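Local coordinates for protein putative thiol-disulfide isomerase or thioredoxin (Salmonella enterica subsp. enterica serovar Typhimurium, PDB 3L9V) that probably catalyses thiol-disulfide exchange as a DsbA-like oxidoreductase of the thioredoxin fold, forming or rearranging disulfide bonds in other proteins, at residues 141-145 and 146-150. Residues are numbered along the deposited sequence; the frame is centred on the assembly and turned at random.
Sequences YGVRG and TPSVY
Tyr141 CD2 and CB lie over one face of the Tyr150 ring. The ring carbon Tyr141 CD2 is offset toward the rim, 3.5 Å from Tyr150 CG, and Tyr141 CB makes a CH-pi contact, 4.2 Å from the ring centroid. The ring pair is oblique, neither stacked nor edge-to-face, with planes inclined at 51°, and the side chains run past each other in opposite directions. Val143 CG2 packs beside the phenol end, 3.6 Å from Tyr150 OH. A water in the plane of the Tyr150 ring links this hydroxyl to Gly142 O.

Nearer the turn, Ser148 OG donates a 2.7 Å hydrogen bond to Gly145 O. It approaches from above the carbonyl plane, with a C=O...OG angle of 131°. Ser148 OG stands beside its backbone N, anti to the carbonyl carbon (chi1 -79°), which brings it to Gly145 O. A second water donates to Ser148 OG (2.6 Å) and accepts from Arg144 N. The hydroxyl thus ties the loop to the strand directly and through water.

Gly142 closes helix 125-140 in a Schellman motif. Beyond Gly145, Thr146 touches Cys26 and Cys29 of a probable CxxC active site. The peptide bond before Pro147 is cis, the cis-proline loop typical of the thioredoxin fold.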
loop_
_atom_site.group_PDB
_atom_site.type_symbol
_atom_site.label_atom_id
_atom_site.label_comp_id
_atom_site.label_asym_id
_atom_site.label_seq_id
_atom_site.Cartn_x
_atom_site.Cartn_y
_atom_site.Cartn_z
ATOM N N TYR A 141 11.322 -8.555 0.771
ATOM C CA TYR A 141 11.704 -7.191 1.088
ATOM C C TYR A 141 12.112 -7.075 2.546
ATOM O O TYR A 141 12.572 -6.028 2.977
ATOM C CB TYR A 141 10.555 -6.204 0.815
ATOM C CG TYR A 141 10.430 -5.790 -0.624
ATOM C CD1 TYR A 141 9.660 -6.523 -1.506
ATOM C CD2 TYR A 141 11.099 -4.668 -1.109
ATOM C CE1 TYR A 141 9.554 -6.162 -2.815
ATOM C CE2 TYR A 141 10.992 -4.294 -2.429
ATOM C CZ TYR A 141 10.214 -5.060 -3.279
ATOM O OH TYR A 141 10.075 -4.722 -4.598
ATOM N N GLY A 142 11.904 -8.134 3.310
ATOM C CA GLY A 142 12.247 -8.124 4.724
ATOM C C GLY A 142 11.374 -7.165 5.522
ATOM O O GLY A 142 11.854 -6.497 6.431
ATOM N N VAL A 143 10.085 -7.101 5.194
ATOM C CA VAL A 143 9.205 -6.099 5.805
ATOM C C VAL A 143 9.027 -6.305 7.297
ATOM O O VAL A 143 8.844 -7.424 7.748
ATOM C CB VAL A 143 7.813 -6.079 5.139
ATOM C CG1 VAL A 143 6.925 -5.016 5.788
ATOM C CG2 VAL A 143 7.977 -5.785 3.669
ATOM N N ARG A 144 9.054 -5.222 8.059
ATOM C CA ARG A 144 8.956 -5.316 9.523
ATOM C C ARG A 144 7.760 -4.552 10.091
ATOM O O ARG A 144 7.453 -4.650 11.278
ATOM C CB ARG A 144 10.245 -4.772 10.157
ATOM C CG ARG A 144 11.488 -5.603 9.841
ATOM C CD ARG A 144 12.711 -5.105 10.599
ATOM N NE ARG A 144 13.376 -4.012 9.901
ATOM C CZ ARG A 144 13.347 -2.743 10.296
ATOM N NH1 ARG A 144 12.689 -2.404 11.401
ATOM N NH2 ARG A 144 13.984 -1.816 9.591
ATOM N N GLY A 145 7.106 -3.767 9.247
ATOM C CA GLY A 145 5.995 -2.949 9.686
ATOM C C GLY A 145 5.482 -2.076 8.569
ATOM O O GLY A 145 5.883 -2.223 7.414
ATOM N N THR A 146 4.601 -1.148 8.912
ATOM C CA THR A 146 3.964 -0.318 7.908
ATOM C C THR A 146 3.890 1.126 8.372
ATOM O O THR A 146 3.867 1.399 9.567
ATOM C CB THR A 146 2.507 -0.791 7.672
ATOM O OG1 THR A 146 1.855 -0.938 8.941
ATOM C CG2 THR A 146 2.468 -2.139 6.927
ATOM N N PRO A 147 3.848 2.062 7.421
ATOM C CA PRO A 147 4.125 1.854 5.994
ATOM C C PRO A 147 5.617 1.549 5.779
ATOM O O PRO A 147 6.444 2.069 6.509
ATOM C CB PRO A 147 3.848 3.232 5.416
ATOM C CG PRO A 147 4.192 4.149 6.552
ATOM C CD PRO A 147 3.599 3.473 7.724
ATOM N N SER A 148 5.958 0.713 4.813
ATOM C CA SER A 148 7.363 0.482 4.496
ATOM C C SER A 148 7.533 0.764 3.032
ATOM O O SER A 148 6.980 0.037 2.193
ATOM C CB SER A 148 7.779 -0.964 4.786
ATOM O OG SER A 148 8.011 -1.185 6.157
ATOM N N VAL A 149 8.253 1.842 2.736
ATOM C CA VAL A 149 8.494 2.296 1.376
ATOM C C VAL A 149 9.882 1.845 0.906
ATOM O O VAL A 149 10.869 2.048 1.606
ATOM C CB VAL A 149 8.456 3.804 1.308
ATOM C CG1 VAL A 149 8.795 4.283 -0.111
ATOM C CG2 VAL A 149 7.072 4.324 1.773
ATOM N N TYR A 150 9.942 1.210 -0.258
ATOM C CA TYR A 150 11.211 0.724 -0.831
ATOM C C TYR A 150 11.414 1.318 -2.211
ATOM O O TYR A 150 10.479 1.369 -3.011
ATOM C CB TYR A 150 11.210 -0.791 -0.953
ATOM C CG TYR A 150 11.050 -1.482 0.359
ATOM C CD1 TYR A 150 9.780 -1.758 0.866
ATOM C CD2 TYR A 150 12.162 -1.817 1.127
ATOM C CE1 TYR A 150 9.624 -2.375 2.079
ATOM C CE2 TYR A 150 12.014 -2.422 2.348
ATOM C CZ TYR A 150 10.742 -2.698 2.824
ATOM O OH TYR A 150 10.583 -3.312 4.047
HETATM O O HOH W 1 12.407 -3.694 6.010
HETATM O O HOH W 2 9.970 -2.539 7.233
#